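Side-chain contact in putative cytochrome P450 154A1 (Streptomyces coelicolor, PDB 1ODO), which belongs to the cytochrome P450 family of haem-thiolate proteins and holds 4-phenyl-1H-imidazole in a pocket beside its haem: residues Ser212-Ala217 / Arg233-Leu238. Residues are numbered along the deposited sequence; the frame is centred on the assembly and turned at random.
Sequences SLLIAA and RDTLLL. With PIM (4-phenyl-1H-imidazole), chain C.
Leu214 of helix 210-218 meets Thr235 and Leu236 of helix 229-244 through one methyl group. Its CD1 lies 3.6 Å from Leu236 CD2 and 4.0 Å from Thr235 CG2, which places that methyl against two neighbouring residues of the facing helix. The backbones stay well apart: the nearest CA atoms, those of Leu214 and Leu236, are 8.3 Å from each other. Leu214 carries CG anti to the carbonyl carbon (chi1 -68°) and reaches out with its extended CD1 branch; Leu236 answers with its other branch, CD2. The two side chains run past each other in opposite directions and meet at one methyl of each. Thr235 divides its branches by role: chi1 -66° sets OG1 anti to the carbonyl carbon, which leaves CG2 anti to the backbone N and against Leu214, while OG1 hydrogen-bonds to the carbonyl O of Glu231 in its own helix. Leu236 also touches Ile199, and Ile215 touches Lys202, both of helix 181-204. Helices G (181-204), H (210-218) and the N-terminal part of I (229-244) of the P450 fold thus join here. Two residues after Leu236, Leu238 sets CD1 3.6 Å from C11 of 4-phenyl-1H-imidazole and also touches the haem; Ser241 and Ala242 of the same helix line that pocket. With no hydrogen bond across the two segments and 134 Å² buried in all, the association probably rests on dispersion and exclusion of water, and the threonine hydroxyl is satisfied within its helix.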
loop_
_atom_site.group_PDB
_atom_site.type_symbol
_atom_site.label_atom_id
_atom_site.label_comp_id
_atom_site.label_asym_id
_atom_site.label_seq_id
_atom_site.Cartn_x
_atom_site.Cartn_y
_atom_site.Cartn_z
ATOM N N SER A 212 -13.151 8.459 16.471
ATOM C CA SER A 212 -14.263 8.673 17.393
ATOM C C SER A 212 -15.534 7.966 16.918
ATOM O O SER A 212 -16.266 7.393 17.724
ATOM C CB SER A 212 -14.522 10.169 17.565
ATOM O OG SER A 212 -13.382 10.806 18.119
ATOM N N LEU A 213 -15.798 8.002 15.615
ATOM C CA LEU A 213 -16.992 7.344 15.085
ATOM C C LEU A 213 -16.925 5.835 15.300
ATOM O O LEU A 213 -17.930 5.203 15.637
ATOM C CB LEU A 213 -17.161 7.631 13.591
ATOM C CG LEU A 213 -17.782 8.964 13.172
ATOM C CD1 LEU A 213 -17.767 9.065 11.649
ATOM C CD2 LEU A 213 -19.214 9.062 13.704
ATOM N N LEU A 214 -15.741 5.259 15.100
ATOM C CA LEU A 214 -15.559 3.821 15.278
ATOM C C LEU A 214 -15.742 3.453 16.743
ATOM O O LEU A 214 -16.369 2.448 17.065
ATOM C CB LEU A 214 -14.172 3.392 14.786
ATOM C CG LEU A 214 -13.997 3.500 13.265
ATOM C CD1 LEU A 214 -12.543 3.277 12.874
ATOM C CD2 LEU A 214 -14.902 2.481 12.581
ATOM N N ILE A 215 -15.200 4.274 17.635
ATOM C CA ILE A 215 -15.331 4.005 19.060
ATOM C C ILE A 215 -16.820 4.039 19.408
ATOM O O ILE A 215 -17.319 3.188 20.146
ATOM C CB ILE A 215 -14.559 5.056 19.896
ATOM C CG1 ILE A 215 -13.051 4.838 19.723
ATOM C CG2 ILE A 215 -14.947 4.954 21.364
ATOM C CD1 ILE A 215 -12.183 5.897 20.373
ATOM N N ALA A 216 -17.530 5.012 18.850
ATOM C CA ALA A 216 -18.960 5.151 19.102
ATOM C C ALA A 216 -19.705 3.894 18.664
ATOM O O ALA A 216 -20.631 3.445 19.338
ATOM C CB ALA A 216 -19.508 6.365 18.359
ATOM N N ALA A 217 -19.298 3.329 17.530
ATOM C CA ALA A 217 -19.933 2.124 17.009
ATOM C C ALA A 217 -19.656 0.925 17.910
ATOM O O ALA A 217 -20.484 0.023 18.029
ATOM C CB ALA A 217 -19.439 1.843 15.596
ATOM N N ARG A 233 -10.149 -2.222 17.355
ATOM C CA ARG A 233 -8.702 -2.054 17.315
ATOM C C ARG A 233 -8.088 -2.517 15.999
ATOM O O ARG A 233 -7.171 -1.879 15.490
ATOM C CB ARG A 233 -8.034 -2.750 18.519
ATOM C CG ARG A 233 -8.194 -4.255 18.600
ATOM C CD ARG A 233 -8.216 -4.730 20.063
ATOM N NE ARG A 233 -7.012 -4.397 20.832
ATOM C CZ ARG A 233 -6.014 -5.245 21.080
ATOM N NH1 ARG A 233 -6.058 -6.488 20.616
ATOM N NH2 ARG A 233 -4.978 -4.856 21.818
ATOM N N ASP A 234 -8.603 -3.603 15.432
ATOM C CA ASP A 234 -8.071 -4.108 14.170
ATOM C C ASP A 234 -8.406 -3.197 12.991
ATOM O O ASP A 234 -7.640 -3.108 12.032
ATOM C CB ASP A 234 -8.567 -5.536 13.917
ATOM C CG ASP A 234 -7.876 -6.553 14.810
ATOM O OD1 ASP A 234 -7.015 -6.145 15.624
ATOM O OD2 ASP A 234 -8.184 -7.759 14.699
ATOM N N THR A 235 -9.551 -2.524 13.048
ATOM C CA THR A 235 -9.925 -1.626 11.963
ATOM C C THR A 235 -9.022 -0.397 12.087
ATOM O O THR A 235 -8.564 0.160 11.088
ATOM C CB THR A 235 -11.400 -1.208 12.050
ATOM O OG1 THR A 235 -12.224 -2.359 11.829
ATOM C CG2 THR A 235 -11.725 -0.149 10.998
ATOM N N LEU A 236 -8.749 0.018 13.322
ATOM C CA LEU A 236 -7.885 1.177 13.528
ATOM C C LEU A 236 -6.468 0.832 13.076
ATOM O O LEU A 236 -5.774 1.663 12.498
ATOM C CB LEU A 236 -7.873 1.592 15.001
ATOM C CG LEU A 236 -9.162 2.254 15.492
ATOM C CD1 LEU A 236 -9.026 2.591 16.972
ATOM C CD2 LEU A 236 -9.432 3.517 14.682
ATOM N N LEU A 237 -6.044 -0.399 13.338
ATOM C CA LEU A 237 -4.707 -0.842 12.949
ATOM C C LEU A 237 -4.579 -0.716 11.432
ATOM O O LEU A 237 -3.590 -0.191 10.919
ATOM C CB LEU A 237 -4.486 -2.297 13.385
ATOM C CG LEU A 237 -3.102 -2.916 13.144
ATOM C CD1 LEU A 237 -2.889 -4.069 14.108
ATOM C CD2 LEU A 237 -2.969 -3.383 11.699
ATOM N N LEU A 238 -5.595 -1.198 10.727
ATOM C CA LEU A 238 -5.622 -1.152 9.270
ATOM C C LEU A 238 -5.561 0.272 8.726
ATOM O O LEU A 238 -4.737 0.587 7.866
ATOM C CB LEU A 238 -6.900 -1.827 8.755
ATOM C CG LEU A 238 -7.245 -1.647 7.271
ATOM C CD1 LEU A 238 -6.156 -2.260 6.393
ATOM C CD2 LEU A 238 -8.582 -2.321 6.982
HETATM N N1 PIM C . -1.885 -0.406 3.269
HETATM C C2 PIM C . -2.413 0.355 2.238
HETATM N N3 PIM C . -3.554 -0.056 1.995
HETATM C C4 PIM C . -3.864 -1.063 2.792
HETATM C C5 PIM C . -2.829 -1.303 3.604
HETATM C C6 PIM C . -2.651 -2.323 4.696
HETATM C C7 PIM C . -1.773 -2.008 5.784
HETATM C C8 PIM C . -1.597 -2.984 6.837
HETATM C C9 PIM C . -2.299 -4.211 6.754
HETATM C C10 PIM C . -3.169 -4.512 5.672
HETATM C C11 PIM C . -3.320 -3.529 4.649
#